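Local coordinates for hypothetical protein, conserved (Leishmania major, PDB 2B4W) that is of unknown function but, as a DUF1861-family protein probably related to beta-fructosidases, probably adopts a beta-propeller fold, at residues A[107-115]-A[126-137]; A[157-165]-A[176-184]. All coordinates share one frame; numbering follows the deposited sequence.

Interaction 1 of 2, residues A[107-115]-A[126-137]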
loop_
_atom_site.group_PDB
_atom_site.type_symbol
_atom_site.label_atom_id
_atom_site.label_comp_id
_atom_site.label_asym_id
_atom_site.label_seq_id
_atom_site.Cartn_x
_atom_site.Cartn_y
_atom_site.Cartn_z
ATOM N N ILE A 107 -17.699 -14.349 -9.216
ATOM C CA ILE A 107 -16.763 -13.288 -9.598
ATOM C C ILE A 107 -16.332 -13.378 -11.056
ATOM O O ILE A 107 -15.687 -14.339 -11.475
ATOM C CB ILE A 107 -15.495 -13.310 -8.713
ATOM N N LEU A 108 -16.664 -12.381 -11.868
ATOM C CA LEU A 108 -16.305 -12.429 -13.286
ATOM C C LEU A 108 -14.900 -11.890 -13.538
ATOM O O LEU A 108 -14.096 -12.490 -14.258
ATOM C CB LEU A 108 -17.323 -11.619 -14.099
ATOM N N SER A 109 -14.629 -10.743 -12.920
ATOM C CA SER A 109 -13.477 -9.906 -13.186
ATOM C C SER A 109 -13.123 -8.938 -12.061
ATOM O O SER A 109 -13.913 -8.694 -11.147
ATOM C CB SER A 109 -13.820 -9.052 -14.424
ATOM O OG SER A 109 -14.992 -8.297 -14.072
ATOM N N TYR A 110 -11.928 -8.358 -12.139
ATOM C CA TYR A 110 -11.554 -7.282 -11.234
ATOM C C TYR A 110 -10.605 -6.313 -11.941
ATOM O O TYR A 110 -9.955 -6.688 -12.911
ATOM C CB TYR A 110 -10.905 -7.786 -9.941
ATOM C CG TYR A 110 -9.841 -8.824 -10.209
ATOM C CD1 TYR A 110 -8.532 -8.445 -10.450
ATOM C CD2 TYR A 110 -10.160 -10.180 -10.222
ATOM C CE1 TYR A 110 -7.568 -9.407 -10.692
ATOM C CE2 TYR A 110 -9.204 -11.130 -10.472
ATOM C CZ TYR A 110 -7.897 -10.745 -10.712
ATOM O OH TYR A 110 -6.922 -11.687 -10.957
ATOM N N TYR A 111 -10.626 -5.083 -11.422
ATOM C CA TYR A 111 -9.975 -3.910 -11.945
ATOM C C TYR A 111 -9.425 -3.015 -10.824
ATOM O O TYR A 111 -10.011 -3.005 -9.745
ATOM C CB TYR A 111 -10.921 -3.014 -12.753
ATOM C CG TYR A 111 -11.650 -3.705 -13.876
ATOM C CD1 TYR A 111 -12.763 -4.497 -13.623
ATOM C CD2 TYR A 111 -11.226 -3.553 -15.191
ATOM C CE1 TYR A 111 -13.427 -5.130 -14.651
ATOM C CE2 TYR A 111 -11.891 -4.182 -16.228
ATOM C CZ TYR A 111 -12.987 -4.967 -15.951
ATOM O OH TYR A 111 -13.662 -5.599 -16.979
ATOM N N GLY A 112 -8.351 -2.314 -11.151
ATOM C CA GLY A 112 -7.884 -1.177 -10.359
ATOM C C GLY A 112 -8.659 0.061 -10.831
ATOM O O GLY A 112 -8.469 0.438 -11.989
ATOM N N TYR A 113 -9.490 0.640 -9.986
ATOM C CA TYR A 113 -10.270 1.845 -10.184
ATOM C C TYR A 113 -9.593 3.071 -9.557
ATOM O O TYR A 113 -9.123 2.965 -8.418
ATOM C CB TYR A 113 -11.658 1.743 -9.556
ATOM C CG TYR A 113 -12.791 1.199 -10.373
ATOM C CD1 TYR A 113 -12.605 0.351 -11.457
ATOM C CD2 TYR A 113 -14.092 1.559 -10.021
ATOM C CE1 TYR A 113 -13.692 -0.121 -12.172
ATOM C CE2 TYR A 113 -15.179 1.089 -10.730
ATOM C CZ TYR A 113 -14.966 0.250 -11.805
ATOM O OH TYR A 113 -16.066 -0.208 -12.495
ATOM N N PHE A 114 -9.582 4.181 -10.287
ATOM C CA PHE A 114 -8.902 5.411 -9.897
ATOM C C PHE A 114 -9.884 6.583 -9.894
ATOM O O PHE A 114 -10.686 6.724 -10.815
ATOM C CB PHE A 114 -7.728 5.762 -10.818
ATOM C CG PHE A 114 -6.501 4.885 -10.632
ATOM C CD1 PHE A 114 -6.406 3.659 -11.268
ATOM C CD2 PHE A 114 -5.469 5.327 -9.818
ATOM C CE1 PHE A 114 -5.285 2.875 -11.087
ATOM C CE2 PHE A 114 -4.341 4.548 -9.648
ATOM C CZ PHE A 114 -4.263 3.325 -10.268
ATOM N N TYR A 115 -9.778 7.382 -8.859
ATOM C CA TYR A 115 -10.580 8.526 -8.496
ATOM C C TYR A 115 -9.635 9.686 -8.183
ATOM O O TYR A 115 -8.523 9.455 -7.696
ATOM C CB TYR A 115 -11.456 8.317 -7.262
ATOM C CG TYR A 115 -12.322 7.090 -7.293
ATOM C CD1 TYR A 115 -11.734 5.837 -7.211
ATOM C CD2 TYR A 115 -13.704 7.179 -7.406
ATOM C CE1 TYR A 115 -12.498 4.693 -7.240
ATOM C CE2 TYR A 115 -14.488 6.033 -7.439
ATOM C CZ TYR A 115 -13.867 4.800 -7.353
ATOM O OH TYR A 115 -14.591 3.629 -7.375
ATOM N N THR A 126 -10.607 6.728 -14.159
ATOM C CA THR A 126 -9.964 5.760 -15.044
ATOM C C THR A 126 -9.707 4.465 -14.274
ATOM O O THR A 126 -10.017 4.421 -13.082
ATOM C CB THR A 126 -8.651 6.282 -15.630
ATOM O OG1 THR A 126 -8.369 5.618 -16.871
ATOM C CG2 THR A 126 -7.487 5.941 -14.703
ATOM N N ARG A 127 -9.176 3.459 -14.964
ATOM C CA ARG A 127 -8.964 2.140 -14.408
ATOM C C ARG A 127 -7.919 1.347 -15.178
ATOM O O ARG A 127 -7.533 1.681 -16.289
ATOM C CB ARG A 127 -10.278 1.338 -14.407
ATOM C CG ARG A 127 -10.815 1.168 -15.836
ATOM C CD ARG A 127 -11.103 -0.304 -16.057
ATOM N NE ARG A 127 -11.912 -0.588 -17.223
ATOM C CZ ARG A 127 -11.563 -1.180 -18.351
ATOM N NH1 ARG A 127 -10.340 -1.633 -18.600
ATOM N NH2 ARG A 127 -12.496 -1.329 -19.293
ATOM N N GLY A 128 -7.462 0.260 -14.555
ATOM C CA GLY A 128 -6.487 -0.613 -15.185
ATOM C C GLY A 128 -7.156 -1.680 -16.039
ATOM O O GLY A 128 -8.372 -1.675 -16.209
ATOM N N PRO A 129 -6.334 -2.572 -16.576
ATOM C CA PRO A 129 -6.800 -3.695 -17.379
ATOM C C PRO A 129 -7.565 -4.742 -16.587
ATOM O O PRO A 129 -7.405 -4.932 -15.392
ATOM C CB PRO A 129 -5.509 -4.338 -17.893
ATOM C CG PRO A 129 -4.440 -3.863 -16.975
ATOM C CD PRO A 129 -4.869 -2.516 -16.462
ATOM N N GLY A 130 -8.443 -5.469 -17.280
ATOM C CA GLY A 130 -9.214 -6.502 -16.608
ATOM C C GLY A 130 -8.312 -7.517 -15.947
ATOM O O GLY A 130 -7.216 -7.777 -16.439
ATOM N N CYS A 131 -8.789 -8.055 -14.832
ATOM C CA CYS A 131 -8.053 -9.005 -14.023
ATOM C C CYS A 131 -6.616 -8.571 -13.726
ATOM O O CYS A 131 -5.652 -9.330 -13.850
ATOM C CB CYS A 131 -8.075 -10.381 -14.706
ATOM S SG CYS A 131 -9.729 -11.107 -14.771
HETATM N N MSE A 132 -6.458 -7.329 -13.274
HETATM C CA MSE A 132 -5.186 -6.829 -12.777
HETATM C C MSE A 132 -5.442 -5.983 -11.524
HETATM O O MSE A 132 -6.379 -5.182 -11.452
HETATM C CB MSE A 132 -4.421 -5.994 -13.810
HETATM C CG MSE A 132 -3.076 -5.538 -13.308
HETATM SE SE MSE A 132 -1.939 -4.426 -14.314
HETATM C CE MSE A 132 -1.508 -5.807 -15.588
ATOM N N LYS A 133 -4.594 -6.144 -10.506
ATOM C CA LYS A 133 -4.714 -5.226 -9.363
ATOM C C LYS A 133 -3.321 -4.792 -8.941
ATOM O O LYS A 133 -2.333 -4.951 -9.669
ATOM C CB LYS A 133 -5.525 -5.836 -8.241
ATOM C CG LYS A 133 -5.078 -7.121 -7.576
ATOM C CD LYS A 133 -6.245 -7.626 -6.726
ATOM C CE LYS A 133 -5.976 -8.971 -6.082
ATOM N NZ LYS A 133 -6.916 -9.237 -4.951
ATOM N N ASP A 134 -3.177 -4.203 -7.766
ATOM C CA ASP A 134 -1.837 -3.835 -7.312
ATOM C C ASP A 134 -1.106 -2.878 -8.237
ATOM O O ASP A 134 0.124 -2.913 -8.313
ATOM C CB ASP A 134 -1.035 -5.133 -7.089
ATOM C CG ASP A 134 -1.709 -6.013 -6.059
ATOM O OD1 ASP A 134 -2.497 -5.486 -5.255
ATOM O OD2 ASP A 134 -1.490 -7.239 -6.004
ATOM N N ILE A 135 -1.815 -1.991 -8.909
ATOM C CA ILE A 135 -1.354 -0.870 -9.712
ATOM C C ILE A 135 -1.231 0.392 -8.845
ATOM O O ILE A 135 -2.183 0.699 -8.118
ATOM C CB ILE A 135 -2.287 -0.532 -10.893
ATOM C CG1 ILE A 135 -2.567 -1.700 -11.842
ATOM C CG2 ILE A 135 -1.729 0.693 -11.643
ATOM C CD1 ILE A 135 -3.963 -1.793 -12.429
ATOM N N ARG A 136 -0.084 1.058 -8.927
ATOM C CA ARG A 136 0.305 2.185 -8.102
ATOM C C ARG A 136 1.013 3.287 -8.881
ATOM O O ARG A 136 1.685 3.091 -9.892
ATOM C CB ARG A 136 1.275 1.794 -6.979
ATOM C CG ARG A 136 0.771 0.819 -5.946
ATOM C CD ARG A 136 -0.578 1.255 -5.402
ATOM N NE ARG A 136 -1.113 0.375 -4.368
ATOM C CZ ARG A 136 -1.993 -0.599 -4.535
ATOM N NH1 ARG A 136 -2.515 -0.911 -5.716
ATOM N NH2 ARG A 136 -2.390 -1.312 -3.494
ATOM N N VAL A 137 0.860 4.511 -8.346
ATOM C CA VAL A 137 1.494 5.647 -9.005
ATOM C C VAL A 137 2.170 6.557 -7.993
ATOM O O VAL A 137 1.892 6.442 -6.802
ATOM C CB VAL A 137 0.476 6.514 -9.771
ATOM C CG1 VAL A 137 -0.350 5.657 -10.721
ATOM C CG2 VAL A 137 -0.465 7.267 -8.823
#
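Tyr110 lays one ring face against the backbone of Cys131: Cys131 CA sits 3.7 Å from the centroid of the Tyr110 ring in a CH-pi contact, and the sulfur of Cys131 lies farther out above it. The Tyr110 CG lies between its own N and carbonyl carbon (chi1 47°), which turns the ring back over residues 131-133, while its carbonyl O receives a weak, bent bond from Cys131 N. Tyr111 runs alongside Arg127; Tyr111 CD2 is 3.4 Å from Arg127 CD, and the guanidinium presents one face to the ring with the two planes 53° apart. Arg127 NH1 donates to Gly128 O at 3.1 Å, close to the guanidinium plane, which helps to hold the group; Gly128 O also lies at the edge of the Tyr111 ring. Gly112 O accepts a bond from Gly128 N at 2.8 Å, in the carbonyl plane. Tyr113, in a non-hydrogen-bonded pair with Arg127, touches Arg127 CB with CD1. Phe114 and Thr126 form the hydrogen-bonded pair: Phe114 N bonds to Thr126 O at 2.8 Å, and the return bond is weak. At its edge the Phe114 ring meets Ile135 CG2, in the loop, 3.9 Å from Phe114 CZ; Val137 CG1, on the next strand, lies obliquely. These contacts belong to the antiparallel hairpin of strands 110-116 and 121-127, with the connection to the following sheet packed against Tyr110 and Phe114.

Interaction 2 of 2, residues A[157-165]-A[176-184]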
loop_
_atom_site.group_PDB
_atom_site.type_symbol
_atom_site.label_atom_id
_atom_site.label_comp_id
_atom_site.label_asym_id
_atom_site.label_seq_id
_atom_site.Cartn_x
_atom_site.Cartn_y
_atom_site.Cartn_z
ATOM N N ALA A 157 3.339 -13.780 -12.518
ATOM C CA ALA A 157 3.351 -12.481 -11.849
ATOM C C ALA A 157 4.621 -11.680 -12.118
ATOM O O ALA A 157 5.764 -12.125 -12.059
ATOM C CB ALA A 157 3.180 -12.620 -10.339
ATOM N N SER A 158 4.410 -10.403 -12.422
ATOM C CA SER A 158 5.533 -9.497 -12.624
ATOM C C SER A 158 5.163 -8.145 -12.028
ATOM O O SER A 158 3.974 -7.845 -11.884
ATOM C CB SER A 158 5.861 -9.357 -14.106
ATOM O OG SER A 158 6.249 -8.042 -14.450
ATOM N N ILE A 159 6.176 -7.376 -11.688
ATOM C CA ILE A 159 5.941 -5.989 -11.346
ATOM C C ILE A 159 6.593 -5.190 -12.480
ATOM O O ILE A 159 7.790 -5.368 -12.711
ATOM C CB ILE A 159 6.536 -5.480 -10.032
ATOM C CG1 ILE A 159 5.787 -5.848 -8.758
ATOM C CG2 ILE A 159 6.684 -3.966 -10.157
ATOM C CD1 ILE A 159 6.653 -6.066 -7.533
ATOM N N GLY A 160 5.757 -4.390 -13.119
ATOM C CA GLY A 160 6.168 -3.545 -14.220
ATOM C C GLY A 160 6.165 -2.071 -13.857
ATOM O O GLY A 160 5.683 -1.668 -12.801
ATOM N N PHE A 161 6.715 -1.250 -14.740
ATOM C CA PHE A 161 6.880 0.163 -14.490
ATOM C C PHE A 161 7.020 0.916 -15.810
ATOM O O PHE A 161 7.825 0.559 -16.671
ATOM C CB PHE A 161 8.125 0.428 -13.624
ATOM C CG PHE A 161 8.357 1.913 -13.406
ATOM C CD1 PHE A 161 7.640 2.587 -12.426
ATOM C CD2 PHE A 161 9.263 2.640 -14.135
ATOM C CE1 PHE A 161 7.827 3.939 -12.225
ATOM C CE2 PHE A 161 9.429 3.996 -13.962
ATOM C CZ PHE A 161 8.705 4.661 -12.991
ATOM N N VAL A 162 6.232 1.977 -15.914
ATOM C CA VAL A 162 6.324 2.908 -17.029
ATOM C C VAL A 162 6.126 4.350 -16.589
ATOM O O VAL A 162 5.310 4.740 -15.745
ATOM C CB VAL A 162 5.292 2.559 -18.123
ATOM C CG1 VAL A 162 3.893 2.909 -17.649
ATOM C CG2 VAL A 162 5.660 3.273 -19.417
ATOM N N ILE A 163 6.932 5.223 -17.194
ATOM C CA ILE A 163 6.773 6.637 -16.890
ATOM C C ILE A 163 5.775 7.293 -17.832
ATOM O O ILE A 163 6.013 7.235 -19.042
ATOM C CB ILE A 163 8.106 7.392 -17.028
ATOM C CG1 ILE A 163 9.202 6.909 -16.078
ATOM C CG2 ILE A 163 7.861 8.889 -16.899
ATOM C CD1 ILE A 163 10.591 7.419 -16.383
ATOM N N LEU A 164 4.715 7.914 -17.335
ATOM C CA LEU A 164 3.795 8.611 -18.244
ATOM C C LEU A 164 3.906 10.125 -18.093
ATOM O O LEU A 164 4.485 10.582 -17.108
ATOM C CB LEU A 164 2.360 8.180 -17.993
ATOM C CG LEU A 164 1.943 6.731 -18.057
ATOM C CD1 LEU A 164 0.473 6.602 -17.649
ATOM C CD2 LEU A 164 2.139 6.142 -19.439
ATOM N N ASN A 165 3.364 10.898 -19.044
ATOM C CA ASN A 165 3.425 12.345 -18.971
ATOM C C ASN A 165 2.567 12.919 -17.848
ATOM O O ASN A 165 2.923 13.970 -17.295
ATOM C CB ASN A 165 2.993 13.045 -20.277
ATOM C CG ASN A 165 3.963 12.752 -21.405
ATOM O OD1 ASN A 165 5.176 12.922 -21.254
ATOM N ND2 ASN A 165 3.434 12.290 -22.526
ATOM N N ALA A 176 -1.114 -2.006 -18.899
ATOM C CA ALA A 176 -0.839 -3.343 -19.388
ATOM C C ALA A 176 0.485 -3.480 -20.120
ATOM O O ALA A 176 1.184 -4.488 -20.000
ATOM C CB ALA A 176 -1.978 -3.744 -20.329
ATOM N N LYS A 177 0.851 -2.477 -20.913
ATOM C CA LYS A 177 2.065 -2.606 -21.712
ATOM C C LYS A 177 3.306 -2.161 -20.956
ATOM O O LYS A 177 4.413 -2.138 -21.512
ATOM N N ALA A 178 3.131 -1.793 -19.684
ATOM C CA ALA A 178 4.311 -1.360 -18.927
ATOM C C ALA A 178 5.356 -2.475 -18.918
ATOM O O ALA A 178 4.995 -3.617 -18.611
ATOM C CB ALA A 178 3.933 -0.932 -17.525
ATOM N N PRO A 179 6.601 -2.190 -19.279
ATOM C CA PRO A 179 7.606 -3.256 -19.286
ATOM C C PRO A 179 7.904 -3.636 -17.834
ATOM O O PRO A 179 7.756 -2.785 -16.962
ATOM C CB PRO A 179 8.853 -2.647 -19.914
ATOM C CG PRO A 179 8.392 -1.372 -20.523
ATOM C CD PRO A 179 7.218 -0.917 -19.689
ATOM N N PRO A 180 8.291 -4.895 -17.690
ATOM C CA PRO A 180 8.588 -5.478 -16.390
ATOM C C PRO A 180 9.898 -4.977 -15.809
ATOM O O PRO A 180 10.845 -4.604 -16.485
ATOM C CB PRO A 180 8.721 -6.978 -16.698
ATOM C CG PRO A 180 9.214 -6.981 -18.114
ATOM C CD PRO A 180 8.456 -5.872 -18.785
ATOM N N LEU A 181 9.921 -4.989 -14.474
ATOM C CA LEU A 181 11.158 -4.779 -13.758
ATOM C C LEU A 181 11.521 -6.165 -13.183
ATOM O O LEU A 181 10.593 -6.947 -12.975
ATOM C CB LEU A 181 11.075 -3.757 -12.648
ATOM C CG LEU A 181 10.602 -2.338 -12.960
ATOM C CD1 LEU A 181 10.261 -1.600 -11.678
ATOM C CD2 LEU A 181 11.650 -1.571 -13.737
ATOM N N ASP A 182 12.807 -6.305 -12.996
ATOM C CA ASP A 182 13.552 -7.395 -12.431
ATOM C C ASP A 182 13.437 -7.433 -10.915
ATOM O O ASP A 182 14.390 -6.981 -10.269
ATOM C CB ASP A 182 15.036 -7.228 -12.806
ATOM C CG ASP A 182 15.743 -8.573 -12.720
ATOM O OD1 ASP A 182 15.025 -9.586 -12.549
ATOM O OD2 ASP A 182 16.985 -8.545 -12.825
ATOM N N ILE A 183 12.313 -7.916 -10.413
ATOM C CA ILE A 183 12.012 -7.897 -8.986
ATOM C C ILE A 183 11.550 -9.271 -8.500
ATOM O O ILE A 183 12.155 -9.809 -7.573
ATOM C CB ILE A 183 10.940 -6.862 -8.602
ATOM C CG1 ILE A 183 11.156 -5.438 -9.117
ATOM C CG2 ILE A 183 10.775 -6.818 -7.081
ATOM C CD1 ILE A 183 9.948 -4.537 -8.976
ATOM N N LEU A 184 10.506 -9.819 -9.111
ATOM C CA LEU A 184 9.992 -11.143 -8.763
ATOM C C LEU A 184 10.468 -12.204 -9.754
ATOM O O LEU A 184 11.610 -12.653 -9.676
ATOM C CB LEU A 184 8.465 -11.155 -8.730
ATOM C CG LEU A 184 7.787 -9.897 -8.184
ATOM C CD1 LEU A 184 6.324 -9.839 -8.602
ATOM C CD2 LEU A 184 7.931 -9.846 -6.668
HETATM O O HOH W 1 8.996 -8.497 -11.601
#
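Two backbone hydrogen bonds join Ile159 and Phe161 to the proline-rich chain that passes beside them. Leu181 N donates to Ile159 O at 2.8 Å, nearly straight (167°) and in the carbonyl plane, and Phe161 N donates to Pro179 O at 2.9 Å. Between them Gly160 and Pro180 form a close non-hydrogen-bonded pair, their CA atoms 3.8 Å apart. From outside the two segments, Arg236 NH1 donates to Phe161 O.

A water stands in for the missing direct bond between Ile159 N and Leu181 O: it accepts from Ile159 N, donates to Leu181 O at 2.6 Å and also accepts from Leu184 N, so a single molecule bridges three backbone groups where the second chain bends away.

Apolar contacts flank Gly160 in sequence. Ile159 carries the first group: its CG2, anti to the backbone N, meets Ile183 CD1 at 3.5 Å, while the other branch ends in CD1 against Leu184 CD1, the two side chains crossing at about a right angle. Leu181 pushes CD1 to 3.5 Å from Phe161 CB, touching the root of that side chain; the Phe161 ring itself goes on to meet Phe148. Farther along, Val162 CB packs on Ala178 CB at 3.8 Å.

The arrangement is that of a short, weakly bonded edge strand, 180-181, added antiparallel to strand 159-164 to complete a four-stranded sheet, consistent with the outermost strand of a propeller blade.

How the interactions relate
Interactions 1 and 2 follow one another along the chain, their centres about 15 Å apart. Interaction 1 lies mainly on the first of two successive four-stranded antiparallel sheets, but through residues 136-137 it also reaches the second, which carries interaction 2. Residues 126-137 make the passage between the sheets: they leave the outermost strand of the first, 121-127, and enter 136-139, the first strand of the second. Interaction 2 lies at the opposite border of that second sheet, on strand 180-181. The two contacts touch directly where Pro129 CG packs on Ala176 CB at 4.2 Å, and helix 172-176 also meets Arg127 and Met132. This succession of antiparallel sheets is consistent with neighbouring propeller blades.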